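Local coordinates for Sca-family protein (Rickettsia rickettsii, PDB 4LQ8) that is a rickettsial surface cell antigen, seen here as its N-terminal head domain, and probably takes part in cell adhesion, at residues E29-T37 with G164-E172; L230-S240 with T260-P271. All coordinates share one frame; numbering follows the deposited sequence. Where two conformers were deposited one is given.

Contact 1: E29-T37 with G164-E172; sequences EADDGFIVT and GGFKPVQWE
D32 and W171 meet through a side-chain hydrogen bond: NE1 of the indole donates to D32 OD2 at 2.8 Å, received on the OD2 lone pair that points away from OD1. Carboxylate and indole stand nearly upright to each other, their planes 80° apart. Aspartate suits the site because OD2 also forms a salt bridge with R222 while OD1 accepts from the backbone N of V242, so both oxygens of this buried acid are satisfied and its rotation is fixed. Its own carbonyl O takes the N-H of V169 at 2.9 Å, and its CB rests on V169 CG2. F34 and K167 form an antiparallel hydrogen-bonded pair, the F34 N to K167 O bond measuring 3.1 Å.

I35 can be followed outward from CB, which lies near G164 O. CG2 packs on that same oxygen at 3.4 Å, whereas CG1 touches F166 N and ring atom CD1. With CG1 anti to the carbonyl carbon (chi1 -70°) and the chain extended beyond it, CD1 ends over the centre of the F166 ring, 3.6 Å from the centroid, in a CH-pi contact. Isoleucine suits the place, its longer branch reaching the ring while CG2 stays by G164. A water joins V36 N to G164 O; G164 has a positive phi, which glycine adopts with little strain.

G33, I35 and T37 bond by backbone to S240, H238 and S236, placing strand 33-37 between 167-168 and strand 236-245. The ring of F166 meets H153 of helix 135-155 edge-to-face, while W171 packs on strands 180-186 and 192-201.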
loop_
_atom_site.group_PDB
_atom_site.type_symbol
_atom_site.label_atom_id
_atom_site.label_comp_id
_atom_site.label_asym_id
_atom_site.label_seq_id
_atom_site.Cartn_x
_atom_site.Cartn_y
_atom_site.Cartn_z
ATOM N N GLU A 29 5.877 19.912 -1.042
ATOM C CA GLU A 29 6.396 18.685 -0.429
ATOM C C GLU A 29 5.281 17.906 0.289
ATOM O O GLU A 29 4.552 18.474 1.109
ATOM C CB GLU A 29 7.576 18.973 0.513
ATOM C CG GLU A 29 8.580 17.832 0.585
ATOM C CD GLU A 29 9.787 18.039 1.487
ATOM O OE1 GLU A 29 9.590 18.336 2.688
ATOM O OE2 GLU A 29 10.928 17.827 1.012
ATOM N N ALA A 30 5.114 16.620 -0.066
ATOM C CA ALA A 30 4.091 15.757 0.531
ATOM C C ALA A 30 4.433 15.400 1.964
ATOM O O ALA A 30 5.584 15.515 2.375
ATOM C CB ALA A 30 3.922 14.502 -0.291
ATOM N N ASP A 31 3.438 14.984 2.735
ATOM C CA ASP A 31 3.651 14.644 4.133
ATOM C C ASP A 31 2.918 13.387 4.535
ATOM O O ASP A 31 2.039 12.938 3.810
ATOM C CB ASP A 31 3.176 15.809 5.014
ATOM C CG ASP A 31 3.976 16.014 6.281
ATOM O OD1 ASP A 31 4.674 15.043 6.723
ATOM O OD2 ASP A 31 3.907 17.131 6.847
ATOM N N ASP A 32 3.276 12.829 5.707
ATOM C CA ASP A 32 2.587 11.696 6.292
ATOM C C ASP A 32 1.305 12.258 6.876
ATOM O O ASP A 32 1.312 13.381 7.366
ATOM C CB ASP A 32 3.444 11.045 7.388
ATOM C CG ASP A 32 4.754 10.448 6.900
ATOM O OD1 ASP A 32 4.823 10.039 5.721
ATOM O OD2 ASP A 32 5.716 10.414 7.685
ATOM N N GLY A 33 0.222 11.499 6.784
ATOM C CA GLY A 33 -1.099 11.886 7.275
ATOM C C GLY A 33 -1.740 10.832 8.166
ATOM O O GLY A 33 -1.398 9.648 8.083
ATOM N N PHE A 34 -2.656 11.267 9.048
ATOM C CA PHE A 34 -3.342 10.356 9.967
ATOM C C PHE A 34 -4.712 10.891 10.331
ATOM O O PHE A 34 -4.927 12.100 10.336
ATOM C CB PHE A 34 -2.515 10.133 11.247
ATOM C CG PHE A 34 -2.661 11.221 12.295
ATOM C CD1 PHE A 34 -2.068 12.471 12.115
ATOM C CD2 PHE A 34 -3.402 11.000 13.450
ATOM C CE1 PHE A 34 -2.240 13.488 13.060
ATOM C CE2 PHE A 34 -3.561 12.011 14.403
ATOM C CZ PHE A 34 -2.990 13.253 14.194
ATOM N N ILE A 35 -5.619 9.971 10.666
ATOM C CA ILE A 35 -6.961 10.199 11.167
ATOM C C ILE A 35 -7.114 9.322 12.397
ATOM O O ILE A 35 -6.708 8.160 12.369
ATOM C CB ILE A 35 -8.065 9.844 10.138
ATOM C CG1 ILE A 35 -8.082 10.840 8.991
ATOM C CG2 ILE A 35 -9.464 9.758 10.833
ATOM C CD1 ILE A 35 -9.188 10.644 7.979
ATOM N N VAL A 36 -7.725 9.865 13.455
ATOM C CA VAL A 36 -8.074 9.112 14.652
ATOM C C VAL A 36 -9.509 9.477 14.995
ATOM O O VAL A 36 -9.844 10.660 15.003
ATOM C CB VAL A 36 -7.136 9.354 15.853
ATOM C CG1 VAL A 36 -7.500 8.436 17.018
ATOM C CG2 VAL A 36 -5.690 9.155 15.470
ATOM N N THR A 37 -10.365 8.472 15.238
ATOM C CA THR A 37 -11.761 8.668 15.660
ATOM C C THR A 37 -12.072 7.706 16.809
ATOM O O THR A 37 -11.576 6.578 16.805
ATOM C CB THR A 37 -12.763 8.507 14.491
ATOM O OG1 THR A 37 -12.658 7.200 13.939
ATOM C CG2 THR A 37 -12.589 9.555 13.387
ATOM N N GLY A 164 -12.105 15.857 12.290
ATOM C CA GLY A 164 -11.210 14.758 12.644
ATOM C C GLY A 164 -10.467 14.202 11.443
ATOM O O GLY A 164 -9.895 13.104 11.507
ATOM N N GLY A 165 -10.434 14.992 10.368
ATOM C CA GLY A 165 -9.806 14.634 9.097
ATOM C C GLY A 165 -8.297 14.543 9.103
ATOM O O GLY A 165 -7.652 14.866 10.106
ATOM N N PHE A 166 -7.723 14.085 7.966
ATOM C CA PHE A 166 -6.277 13.903 7.794
ATOM C C PHE A 166 -5.528 15.173 8.159
ATOM O O PHE A 166 -5.895 16.286 7.745
ATOM C CB PHE A 166 -5.914 13.456 6.353
ATOM C CG PHE A 166 -6.214 12.013 5.988
ATOM C CD1 PHE A 166 -5.431 10.971 6.490
ATOM C CD2 PHE A 166 -7.219 11.703 5.068
ATOM C CE1 PHE A 166 -5.697 9.645 6.137
ATOM C CE2 PHE A 166 -7.487 10.370 4.713
ATOM C CZ PHE A 166 -6.715 9.349 5.238
ATOM N N LYS A 167 -4.520 14.992 8.994
ATOM C CA LYS A 167 -3.623 16.038 9.450
ATOM C C LYS A 167 -2.196 15.481 9.300
ATOM O O LYS A 167 -2.026 14.257 9.334
ATOM C CB LYS A 167 -3.912 16.380 10.927
ATOM C CG LYS A 167 -5.067 17.340 11.099
ATOM C CD LYS A 167 -5.075 17.911 12.492
ATOM C CE LYS A 167 -5.985 19.119 12.576
ATOM N NZ LYS A 167 -5.897 19.804 13.898
ATOM N N PRO A 168 -1.158 16.339 9.144
ATOM C CA PRO A 168 0.203 15.807 9.068
ATOM C C PRO A 168 0.589 15.078 10.361
ATOM O O PRO A 168 0.221 15.515 11.459
ATOM C CB PRO A 168 1.066 17.068 8.846
ATOM C CG PRO A 168 0.093 18.126 8.332
ATOM C CD PRO A 168 -1.157 17.818 9.080
ATOM N N VAL A 169 1.294 13.943 10.225
ATOM C CA VAL A 169 1.771 13.176 11.384
ATOM C C VAL A 169 2.795 14.042 12.138
ATOM O O VAL A 169 3.647 14.673 11.515
ATOM C CB VAL A 169 2.349 11.785 10.976
ATOM C CG1 VAL A 169 3.010 11.081 12.158
ATOM C CG2 VAL A 169 1.257 10.899 10.381
ATOM N N GLN A 170 2.664 14.133 13.461
ATOM C CA GLN A 170 3.600 14.926 14.253
ATOM C C GLN A 170 4.671 14.006 14.833
ATOM O O GLN A 170 4.524 13.511 15.956
ATOM C CB GLN A 170 2.891 15.754 15.355
ATOM C CG GLN A 170 1.926 16.837 14.839
ATOM C CD GLN A 170 2.621 17.973 14.124
ATOM O OE1 GLN A 170 2.559 18.093 12.893
ATOM N NE2 GLN A 170 3.276 18.848 14.879
ATOM N N TRP A 171 5.724 13.731 14.029
ATOM C CA TRP A 171 6.849 12.890 14.430
ATOM C C TRP A 171 7.741 13.677 15.368
ATOM O O TRP A 171 8.081 14.831 15.087
ATOM C CB TRP A 171 7.697 12.468 13.225
ATOM C CG TRP A 171 7.015 11.528 12.280
ATOM C CD1 TRP A 171 6.571 11.811 11.026
ATOM C CD2 TRP A 171 6.764 10.126 12.492
ATOM N NE1 TRP A 171 6.038 10.685 10.450
ATOM C CE2 TRP A 171 6.172 9.627 11.311
ATOM C CE3 TRP A 171 6.962 9.247 13.576
ATOM C CZ2 TRP A 171 5.743 8.297 11.193
ATOM C CZ3 TRP A 171 6.560 7.925 13.444
ATOM C CH2 TRP A 171 5.970 7.460 12.261
ATOM N N GLU A 172 8.145 13.035 16.469
ATOM C CA GLU A 172 9.066 13.615 17.431
ATOM C C GLU A 172 10.351 12.829 17.361
ATOM O O GLU A 172 10.326 11.591 17.358
ATOM C CB GLU A 172 8.482 13.587 18.846
ATOM C CG GLU A 172 7.366 14.597 19.060
ATOM C CD GLU A 172 7.116 14.929 20.515
ATOM O OE1 GLU A 172 7.574 16.005 20.964
ATOM O OE2 GLU A 172 6.481 14.106 21.214
HETATM O O HOH W 1 -7.968 12.871 13.385
#

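Contact 2: L230-S240 with T260-P271; sequences LDQADGSMHLS and TAHYEEGPNGKP
K270 NZ binds two oxygens of 230-240: the carbonyl O of Q232 at 2.8 Å, met almost head-on, and D234 OD1 at 3.0 Å in a salt bridge. CB and CG of the lysine pass L230 O, and the bend at chi2 (-60°) then turns the chain toward this loop. Lysine is long enough to reach both acceptors. G235 N donates to G269 O at 3.0 Å; G269 has a positive phi, easy for glycine, and closes the type I turn 266-269.

H238 and H262 share a hydrogen bond between their ND1 atoms, 2.9 Å apart, either as donor. The rings meet rim to rim, planes at 46°. Imidazole fits both places because its two nitrogens link partners in series: H238 NE2 bonds to D63 and H262 NE2 to T260 OG1. S236 OG accepts from E265 N, G235 O being badly angled for it.

On the face carrying M237, L239, A261 and Y263 the contact turns apolar. M237 lies alongside Y263; its CE makes a CH-pi contact over the ring face, 3.7 Å from the centroid, with SD farther off in an oblique Met-aromatic contact. L230 CD1 comes to Y263 CD2 at 3.6 Å, and the tyrosine OH is satisfied by P227 O. P271, whose nitrogen has no proton to donate, packs beside L230 and G235 O.

Paired M237-Y263 and L239-A261 N-H...O bonds, alternating with the non-hydrogen-bonded pairs H238-H262 and S240-T260, make this a regular antiparallel strand pair, and the 266-269 turn belongs to the beta hairpin leading from strand 258-265 into strand 271-277.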
loop_
_atom_site.group_PDB
_atom_site.type_symbol
_atom_site.label_atom_id
_atom_site.label_comp_id
_atom_site.label_asym_id
_atom_site.label_seq_id
_atom_site.Cartn_x
_atom_site.Cartn_y
_atom_site.Cartn_z
ATOM N N LEU A 230 -3.918 -4.348 18.260
ATOM C CA LEU A 230 -3.803 -3.278 19.242
ATOM C C LEU A 230 -4.580 -3.644 20.493
ATOM O O LEU A 230 -5.635 -4.282 20.400
ATOM C CB LEU A 230 -4.254 -1.936 18.638
ATOM C CG LEU A 230 -3.356 -1.397 17.502
ATOM C CD1 LEU A 230 -3.784 -1.979 16.134
ATOM C CD2 LEU A 230 -3.396 0.097 17.444
ATOM N N ASP A 231 -4.020 -3.305 21.662
ATOM C CA ASP A 231 -4.619 -3.617 22.959
ATOM C C ASP A 231 -4.578 -2.408 23.907
ATOM O O ASP A 231 -4.485 -2.582 25.119
ATOM C CB ASP A 231 -3.929 -4.856 23.581
ATOM C CG ASP A 231 -2.426 -4.742 23.877
ATOM O OD1 ASP A 231 -1.803 -3.723 23.473
ATOM O OD2 ASP A 231 -1.869 -5.680 24.487
ATOM N N GLN A 232 -4.637 -1.181 23.360
ATOM C CA GLN A 232 -4.602 0.024 24.194
ATOM C C GLN A 232 -5.972 0.736 24.179
ATOM O O GLN A 232 -6.961 0.077 24.487
ATOM C CB GLN A 232 -3.412 0.918 23.825
ATOM C CG GLN A 232 -2.074 0.252 24.133
ATOM C CD GLN A 232 -0.946 0.918 23.403
ATOM O OE1 GLN A 232 -0.426 1.952 23.823
ATOM N NE2 GLN A 232 -0.571 0.360 22.264
ATOM N N ALA A 233 -6.054 2.038 23.847
ATOM C CA ALA A 233 -7.338 2.757 23.803
ATOM C C ALA A 233 -8.219 2.306 22.640
ATOM O O ALA A 233 -7.728 1.775 21.641
ATOM C CB ALA A 233 -7.111 4.254 23.706
ATOM N N ASP A 234 -9.524 2.528 22.791
ATOM C CA ASP A 234 -10.553 2.214 21.806
ATOM C C ASP A 234 -10.516 3.225 20.660
ATOM O O ASP A 234 -10.074 4.362 20.860
ATOM C CB ASP A 234 -11.944 2.276 22.467
ATOM C CG ASP A 234 -12.282 1.168 23.460
ATOM O OD1 ASP A 234 -11.462 0.235 23.622
ATOM O OD2 ASP A 234 -13.380 1.216 24.043
ATOM N N GLY A 235 -11.007 2.817 19.491
ATOM C CA GLY A 235 -11.119 3.704 18.345
ATOM C C GLY A 235 -10.670 3.164 17.004
ATOM O O GLY A 235 -10.383 1.976 16.850
ATOM N N SER A 236 -10.628 4.062 16.020
ATOM C CA SER A 236 -10.213 3.809 14.644
ATOM C C SER A 236 -9.019 4.691 14.340
ATOM O O SER A 236 -8.835 5.737 14.972
ATOM C CB SER A 236 -11.344 4.135 13.673
ATOM O OG SER A 236 -12.501 3.383 13.990
ATOM N N MET A 237 -8.221 4.283 13.358
ATOM C CA MET A 237 -7.011 4.989 12.979
ATOM C C MET A 237 -6.690 4.710 11.519
ATOM O O MET A 237 -6.724 3.561 11.093
ATOM C CB MET A 237 -5.883 4.523 13.923
ATOM C CG MET A 237 -4.494 4.990 13.575
ATOM S SD MET A 237 -3.269 4.343 14.757
ATOM C CE MET A 237 -3.191 2.653 14.289
ATOM N N HIS A 238 -6.383 5.757 10.752
ATOM C CA HIS A 238 -5.978 5.596 9.351
ATOM C C HIS A 238 -4.654 6.304 9.168
ATOM O O HIS A 238 -4.484 7.428 9.626
ATOM C CB HIS A 238 -7.035 6.121 8.371
ATOM C CG HIS A 238 -8.359 5.452 8.543
ATOM N ND1 HIS A 238 -8.672 4.287 7.863
ATOM C CD2 HIS A 238 -9.404 5.797 9.328
ATOM C CE1 HIS A 238 -9.889 3.969 8.256
ATOM N NE2 HIS A 238 -10.365 4.849 9.140
ATOM N N LEU A 239 -3.703 5.613 8.548
ATOM C CA LEU A 239 -2.354 6.109 8.361
ATOM C C LEU A 239 -2.000 6.178 6.919
ATOM O O LEU A 239 -2.304 5.255 6.166
ATOM C CB LEU A 239 -1.352 5.182 9.067
ATOM C CG LEU A 239 -1.595 4.893 10.567
ATOM C CD1 LEU A 239 -0.602 3.848 11.054
ATOM C CD2 LEU A 239 -1.505 6.190 11.406
ATOM N N SER A 240 -1.351 7.283 6.505
ATOM C CA SER A 240 -0.881 7.496 5.129
ATOM C C SER A 240 0.568 7.915 5.208
ATOM O O SER A 240 0.848 9.041 5.583
ATOM C CB SER A 240 -1.708 8.568 4.419
ATOM O OG SER A 240 -3.030 8.131 4.154
ATOM N N THR A 260 -0.708 2.945 2.881
ATOM C CA THR A 260 -1.774 3.284 3.815
ATOM C C THR A 260 -2.155 2.073 4.638
ATOM O O THR A 260 -1.975 0.956 4.179
ATOM C CB THR A 260 -2.986 3.974 3.120
ATOM O OG1 THR A 260 -3.751 3.000 2.417
ATOM C CG2 THR A 260 -2.575 5.151 2.180
ATOM N N ALA A 261 -2.668 2.303 5.864
ATOM C CA ALA A 261 -3.098 1.264 6.784
ATOM C C ALA A 261 -4.373 1.751 7.470
ATOM O O ALA A 261 -4.452 2.906 7.912
ATOM C CB ALA A 261 -1.988 0.955 7.797
ATOM N N HIS A 262 -5.393 0.882 7.488
ATOM C CA HIS A 262 -6.751 1.191 7.935
ATOM C C HIS A 262 -7.202 0.317 9.065
ATOM O O HIS A 262 -7.365 -0.885 8.906
ATOM C CB HIS A 262 -7.687 1.121 6.706
ATOM C CG HIS A 262 -7.129 1.924 5.578
ATOM N ND1 HIS A 262 -7.215 3.314 5.570
ATOM C CD2 HIS A 262 -6.367 1.526 4.529
ATOM C CE1 HIS A 262 -6.550 3.709 4.498
ATOM N NE2 HIS A 262 -6.026 2.664 3.840
ATOM N N TYR A 263 -7.342 0.920 10.238
ATOM C CA TYR A 263 -7.715 0.242 11.473
ATOM C C TYR A 263 -9.067 0.759 11.912
ATOM O O TYR A 263 -9.230 1.958 12.122
ATOM C CB TYR A 263 -6.682 0.516 12.591
ATOM C CG TYR A 263 -5.254 0.119 12.273
ATOM C CD1 TYR A 263 -4.429 0.946 11.510
ATOM C CD2 TYR A 263 -4.699 -1.047 12.802
ATOM C CE1 TYR A 263 -3.088 0.626 11.291
ATOM C CE2 TYR A 263 -3.369 -1.381 12.579
ATOM C CZ TYR A 263 -2.567 -0.548 11.815
ATOM O OH TYR A 263 -1.264 -0.894 11.582
ATOM N N GLU A 264 -10.041 -0.131 12.028
ATOM C CA GLU A 264 -11.382 0.271 12.446
ATOM C C GLU A 264 -11.702 -0.352 13.774
ATOM O O GLU A 264 -11.279 -1.475 14.038
ATOM C CB GLU A 264 -12.424 -0.174 11.436
ATOM C CG GLU A 264 -12.292 0.460 10.069
ATOM C CD GLU A 264 -13.311 -0.074 9.089
ATOM O OE1 GLU A 264 -14.205 -0.845 9.505
ATOM O OE2 GLU A 264 -13.209 0.266 7.893
ATOM N N GLU A 265 -12.490 0.359 14.589
ATOM C CA GLU A 265 -12.940 -0.102 15.902
ATOM C C GLU A 265 -13.583 -1.483 15.774
ATOM O O GLU A 265 -14.574 -1.638 15.060
ATOM C CB GLU A 265 -13.919 0.921 16.511
ATOM C CG GLU A 265 -14.128 0.736 18.004
ATOM C CD GLU A 265 -14.894 1.821 18.735
ATOM O OE1 GLU A 265 -14.641 3.019 18.475
ATOM O OE2 GLU A 265 -15.709 1.469 19.619
ATOM N N GLY A 266 -12.940 -2.477 16.390
ATOM C CA GLY A 266 -13.396 -3.865 16.387
ATOM C C GLY A 266 -14.507 -4.145 17.395
ATOM O O GLY A 266 -15.024 -3.212 18.032
ATOM N N PRO A 267 -14.896 -5.441 17.572
ATOM C CA PRO A 267 -15.977 -5.762 18.532
ATOM C C PRO A 267 -15.643 -5.444 19.995
ATOM O O PRO A 267 -16.536 -5.052 20.746
ATOM C CB PRO A 267 -16.234 -7.260 18.308
ATOM C CG PRO A 267 -15.548 -7.602 17.010
ATOM C CD PRO A 267 -14.397 -6.658 16.897
ATOM N N ASN A 268 -14.357 -5.579 20.375
ATOM C CA ASN A 268 -13.830 -5.300 21.718
ATOM C C ASN A 268 -13.522 -3.791 21.952
ATOM O O ASN A 268 -13.108 -3.412 23.053
ATOM C CB ASN A 268 -12.571 -6.162 21.985
ATOM C CG ASN A 268 -11.411 -5.959 21.026
ATOM O OD1 ASN A 268 -11.504 -5.265 20.005
ATOM N ND2 ASN A 268 -10.279 -6.581 21.332
ATOM N N GLY A 269 -13.711 -2.974 20.911
ATOM C CA GLY A 269 -13.458 -1.538 20.930
ATOM C C GLY A 269 -12.088 -1.163 20.396
ATOM O O GLY A 269 -11.851 -0.009 20.038
ATOM N N LYS A 270 -11.173 -2.134 20.331
ATOM C CA LYS A 270 -9.804 -1.909 19.884
ATOM C C LYS A 270 -9.690 -1.729 18.362
ATOM O O LYS A 270 -10.429 -2.399 17.627
ATOM C CB LYS A 270 -8.882 -3.068 20.335
ATOM C CG LYS A 270 -8.968 -3.443 21.814
ATOM C CD LYS A 270 -8.619 -2.308 22.768
ATOM C CE LYS A 270 -9.000 -2.649 24.194
ATOM N NZ LYS A 270 -9.295 -1.422 24.978
ATOM N N PRO A 271 -8.738 -0.876 17.875
ATOM C CA PRO A 271 -8.547 -0.745 16.414
ATOM C C PRO A 271 -8.126 -2.084 15.823
ATOM O O PRO A 271 -7.280 -2.780 16.392
ATOM C CB PRO A 271 -7.429 0.299 16.277
ATOM C CG PRO A 271 -7.365 0.988 17.607
ATOM C CD PRO A 271 -7.789 -0.022 18.622
HETATM O O HOH W 2 -6.340 -5.244 16.922
#

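Overall arrangement
Both contacts belong to one mixed sheet and are neighbours in it: strand 236-245, part of contact 2, borders strand 33-37 of contact 1. Contact 2 is the larger, 950 Å² against 600 Å², and also the more buried, since most of its touching residues are buried; its regular ladder is backed by histidines on one face and apolar side chains on the other. Contact 1 is partly buried, and its few backbone bonds are supplemented by a buried aspartate and a CH-pi contact. The two join where T37 O and S236 N, and G33 N and S240 O, form probable hydrogen bonds. Contact 1 adds short strand 167-168 to strand 33-37, far apart in sequence, whereas contact 2 joins strands close in sequence.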